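Dally-like protein (Drosophila melanogaster, PDB 3ODN) is a glypican, probably a cell-surface heparan sulfate proteoglycan, whose elongated alpha-helical core domain bears on Hedgehog signalling. Local coordinates at residues Ile295-Ser298 against Glu299-Asn303; Ala433-Ser436 against Asp437-Met441. The protein carries 2 engineered substitutions. All blocks are in the same frame, centred on the assembly; numbering follows the deposited sequence.

Contact 1. Residues Ile295-Ser298 against Glu299-Asn303; sequences IKIS and EAIMN
Ile295 and Glu299, one turn apart on the alpha helix 293-306 of the glypican core, meet through the backbone N of Glu299, which donates to Ile295 O at 3.0 Å. The same carbonyl takes a second bond, from Ser298 OG at 2.9 Å, and both donors come to it from one face of its plane. The hydroxyl can fold back in this way because its chi1 of 71° sets OG between the backbone N and the carbonyl carbon of Ser298. An alanine here would remove the hydroxyl, and Ile295 O would probably lose that donor and rely more on the bond from Glu299 N. Beside this doubly bonded oxygen the side chains of Ile295 and Glu299 run side by side in the same direction. Glu299 is extended beyond CG, and its carboxylate passes along the methyl CG2 of Ile295, with OE1 at 3.7 Å from that carbon. The turn continues with Met302 N, which bonds to Ser298 O at 2.8 Å with an N-H...O angle of 157°. On the buried side Ile297 and Ile301 touch more loosely, methyl to methyl, while Ile301 N bonds to Ile297 O. Phe99 and Phe103 of helix 48-106 pack against Ile297, and Phe103 also reaches Ile301; from helix 136-155, Phe143 packs on Ile297 and Met151 on Ile301, wedging this turn into the helical bundle. On another face, Ala300 rests on Val182 of helix 182-214 and on Phe179. The Met302 side chain lies on the surface and bends at its last torsion, chi3 -79°, a turn that brings the methyl CE back to 3.9 Å from Ser298 O.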
loop_
_atom_site.group_PDB
_atom_site.type_symbol
_atom_site.label_atom_id
_atom_site.label_comp_id
_atom_site.label_asym_id
_atom_site.label_seq_id
_atom_site.Cartn_x
_atom_site.Cartn_y
_atom_site.Cartn_z
ATOM N N ILE A 295 14.536 11.701 21.114
ATOM C CA ILE A 295 14.788 10.954 22.358
ATOM C C ILE A 295 15.746 9.787 22.087
ATOM O O ILE A 295 16.669 9.581 22.863
ATOM C CB ILE A 295 13.453 10.500 23.038
ATOM C CG1 ILE A 295 12.650 11.705 23.572
ATOM C CG2 ILE A 295 13.673 9.459 24.153
ATOM C CD1 ILE A 295 11.169 11.716 23.160
ATOM N N LYS A 296 15.546 9.041 20.983
ATOM C CA LYS A 296 16.411 7.901 20.611
ATOM C C LYS A 296 17.838 8.368 20.278
ATOM O O LYS A 296 18.797 7.684 20.619
ATOM C CB LYS A 296 15.825 7.124 19.425
ATOM C CG LYS A 296 14.482 6.462 19.698
ATOM C CD LYS A 296 13.725 6.223 18.372
ATOM C CE LYS A 296 12.663 5.151 18.450
ATOM N NZ LYS A 296 13.014 3.936 17.654
ATOM N N ILE A 297 17.975 9.528 19.620
ATOM C CA ILE A 297 19.283 10.060 19.248
ATOM C C ILE A 297 20.010 10.698 20.459
ATOM O O ILE A 297 21.223 10.509 20.599
ATOM C CB ILE A 297 19.255 10.864 17.897
ATOM C CG1 ILE A 297 18.793 9.939 16.748
ATOM C CG2 ILE A 297 20.625 11.534 17.569
ATOM C CD1 ILE A 297 18.400 10.584 15.534
ATOM N N SER A 298 19.257 11.360 21.378
ATOM C CA SER A 298 19.823 11.945 22.610
ATOM C C SER A 298 20.348 10.833 23.546
ATOM O O SER A 298 21.392 10.993 24.189
ATOM C CB SER A 298 18.786 12.802 23.334
ATOM O OG SER A 298 17.758 12.020 23.921
ATOM N N GLU A 299 19.619 9.702 23.597
ATOM C CA GLU A 299 19.970 8.529 24.393
ATOM C C GLU A 299 21.239 7.847 23.866
ATOM O O GLU A 299 22.050 7.406 24.676
ATOM C CB GLU A 299 18.762 7.587 24.578
ATOM C CG GLU A 299 17.776 8.151 25.604
ATOM C CD GLU A 299 16.457 7.442 25.870
ATOM O OE1 GLU A 299 15.978 6.678 24.998
ATOM O OE2 GLU A 299 15.873 7.708 26.946
ATOM N N ALA A 300 21.472 7.867 22.530
ATOM C CA ALA A 300 22.714 7.372 21.908
ATOM C C ALA A 300 23.892 8.326 22.282
ATOM O O ALA A 300 24.997 7.870 22.587
ATOM C CB ALA A 300 22.550 7.314 20.402
ATOM N N ILE A 301 23.618 9.646 22.299
ATOM C CA ILE A 301 24.552 10.695 22.674
ATOM C C ILE A 301 24.988 10.568 24.163
ATOM O O ILE A 301 26.186 10.625 24.452
ATOM C CB ILE A 301 23.987 12.092 22.280
ATOM C CG1 ILE A 301 24.136 12.327 20.744
ATOM C CG2 ILE A 301 24.637 13.227 23.099
ATOM C CD1 ILE A 301 23.385 13.582 20.108
ATOM N N MET A 302 24.015 10.364 25.090
ATOM C CA MET A 302 24.268 10.192 26.535
ATOM C C MET A 302 25.062 8.915 26.790
ATOM O O MET A 302 25.879 8.891 27.700
ATOM C CB MET A 302 22.957 10.162 27.331
ATOM C CG MET A 302 22.331 11.528 27.522
ATOM S SD MET A 302 20.962 11.509 28.710
ATOM C CE MET A 302 19.604 10.841 27.682
ATOM N N ASN A 303 24.834 7.860 25.964
ATOM C CA ASN A 303 25.553 6.579 26.021
ATOM C C ASN A 303 27.032 6.805 25.746
ATOM O O ASN A 303 27.865 6.117 26.334
ATOM C CB ASN A 303 24.983 5.573 25.015
ATOM C CG ASN A 303 23.729 4.839 25.445
ATOM O OD1 ASN A 303 23.089 5.144 26.465
ATOM N ND2 ASN A 303 23.329 3.863 24.639
#

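Contact 2. Residues Ala433-Ser436 against Asp437-Met441; sequences ASSS and DVDGM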
loop_
_atom_site.group_PDB
_atom_site.type_symbol
_atom_site.label_atom_id
_atom_site.label_comp_id
_atom_site.label_asym_id
_atom_site.label_seq_id
_atom_site.Cartn_x
_atom_site.Cartn_y
_atom_site.Cartn_z
ATOM N N ALA A 433 -33.683 -6.579 -11.585
ATOM C CA ALA A 433 -34.604 -7.137 -10.582
ATOM C C ALA A 433 -34.832 -8.663 -10.799
ATOM O O ALA A 433 -35.968 -9.138 -10.791
ATOM C CB ALA A 433 -35.927 -6.360 -10.565
ATOM N N SER A 434 -33.708 -9.411 -10.982
ATOM C CA SER A 434 -33.678 -10.853 -11.202
ATOM C C SER A 434 -34.299 -11.605 -10.027
ATOM O O SER A 434 -34.179 -11.193 -8.879
ATOM C CB SER A 434 -32.263 -11.334 -11.509
ATOM O OG SER A 434 -31.483 -11.474 -10.334
ATOM N N SER A 435 -34.987 -12.687 -10.331
ATOM C CA SER A 435 -35.757 -13.497 -9.386
ATOM C C SER A 435 -35.079 -14.842 -9.088
ATOM O O SER A 435 -34.280 -15.316 -9.887
ATOM C CB SER A 435 -37.171 -13.673 -9.938
ATOM O OG SER A 435 -37.835 -14.840 -9.494
ATOM N N SER A 436 -35.387 -15.442 -7.943
ATOM C CA SER A 436 -34.801 -16.729 -7.566
ATOM C C SER A 436 -35.392 -17.940 -8.328
ATOM O O SER A 436 -36.554 -17.951 -8.755
ATOM C CB SER A 436 -34.853 -16.933 -6.055
ATOM O OG SER A 436 -34.558 -18.270 -5.687
ATOM N N ASP A 437 -34.550 -18.963 -8.470
ATOM C CA ASP A 437 -34.801 -20.236 -9.143
ATOM C C ASP A 437 -35.866 -21.084 -8.447
ATOM O O ASP A 437 -36.611 -21.796 -9.129
ATOM C CB ASP A 437 -33.472 -21.025 -9.162
ATOM C CG ASP A 437 -33.332 -22.007 -10.293
ATOM O OD1 ASP A 437 -32.882 -23.146 -10.039
ATOM O OD2 ASP A 437 -33.628 -21.629 -11.438
ATOM N N VAL A 438 -35.906 -21.017 -7.091
ATOM C CA VAL A 438 -36.722 -21.800 -6.145
ATOM C C VAL A 438 -38.163 -22.119 -6.512
ATOM O O VAL A 438 -38.657 -23.162 -6.084
ATOM C CB VAL A 438 -36.584 -21.396 -4.645
ATOM C CG1 VAL A 438 -35.128 -21.326 -4.205
ATOM C CG2 VAL A 438 -37.321 -20.100 -4.324
ATOM N N ASP A 439 -38.846 -21.234 -7.263
ATOM C CA ASP A 439 -40.260 -21.406 -7.649
ATOM C C ASP A 439 -40.479 -21.759 -9.127
ATOM O O ASP A 439 -41.578 -22.169 -9.496
ATOM C CB ASP A 439 -41.067 -20.147 -7.277
ATOM C CG ASP A 439 -40.728 -18.883 -8.055
ATOM O OD1 ASP A 439 -39.640 -18.835 -8.696
ATOM O OD2 ASP A 439 -41.518 -17.934 -7.999
ATOM N N GLY A 440 -39.458 -21.545 -9.958
ATOM C CA GLY A 440 -39.512 -21.813 -11.397
ATOM C C GLY A 440 -40.314 -20.798 -12.184
ATOM O O GLY A 440 -40.690 -21.054 -13.329
ATOM N N MET A 441 -40.562 -19.630 -11.582
ATOM C CA MET A 441 -41.345 -18.547 -12.174
ATOM C C MET A 441 -40.455 -17.485 -12.804
ATOM O O MET A 441 -40.786 -16.304 -12.786
ATOM C CB MET A 441 -42.275 -17.917 -11.116
ATOM C CG MET A 441 -43.344 -18.853 -10.589
ATOM S SD MET A 441 -44.406 -19.420 -11.891
ATOM C CE MET A 441 -45.123 -17.854 -12.413
#
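Ser436 O lies 3.2 Å from Asp439 OD1, two acceptors that make no bond and are probably mildly unfavourable neighbours, while the same OD1 accepts the backbone N of Met441 at 3.1 Å in a nearly straight bond (N-H...O 168°), the mark of an Asx turn. The amide approaches from above the carboxylate plane. A chi1 of 67° swings the carboxylate between the backbone N and carbonyl carbon of Asp439, placing OD1 to receive it. The backbone closes the turn as well, Gly440 N bonding to Asp437 O at 3.0 Å, and Gly440 takes a positive phi, a backbone shape that favours glycine. Just before the turn, Ser436 OG lies anti to its own nitrogen (chi1 168°), which carries it forward over the next peptide to receive a weak hydrogen bond from Val438 N at 3.4 Å. Both methyls of Val438 lie against that hydroxyl from one side, CG1 being the nearer at 3.4 Å. Ser435 OG gives another weak bond, to Ser436 O. The Asp437 carboxylate turns to a different partner, its OD2 accepting from the backbone N of Tyr451. This surface turn belongs to the loop between helices 422-428 and 479-496: Ser434 ties it back to Cys427 in helix 422-428, and Ser435 to Pro243 and to Thr245, the first residue of helix 245-255.

How the contacts relate
Along the chain from its N-terminal side, contact 1 comes first, within helix 293-306, and contact 2 follows after the unmodelled 322-397 region. Each is local and formed by consecutive residues: contact 1 spans successive helical turns, contact 2 closes a tight turn in a loop. They stand in series, neither nested nor crossed, with nearest atoms about 55 Å apart. Contact 1 lies where helix 293-306 joins the long bundle helices. Contact 2 lies on the far side of the chain's centre, close to two disulfides: Cys244-Cys442 ties its loop to the residue before helix 245-255, and Cys248-Cys427 ties that helix to helix 422-428.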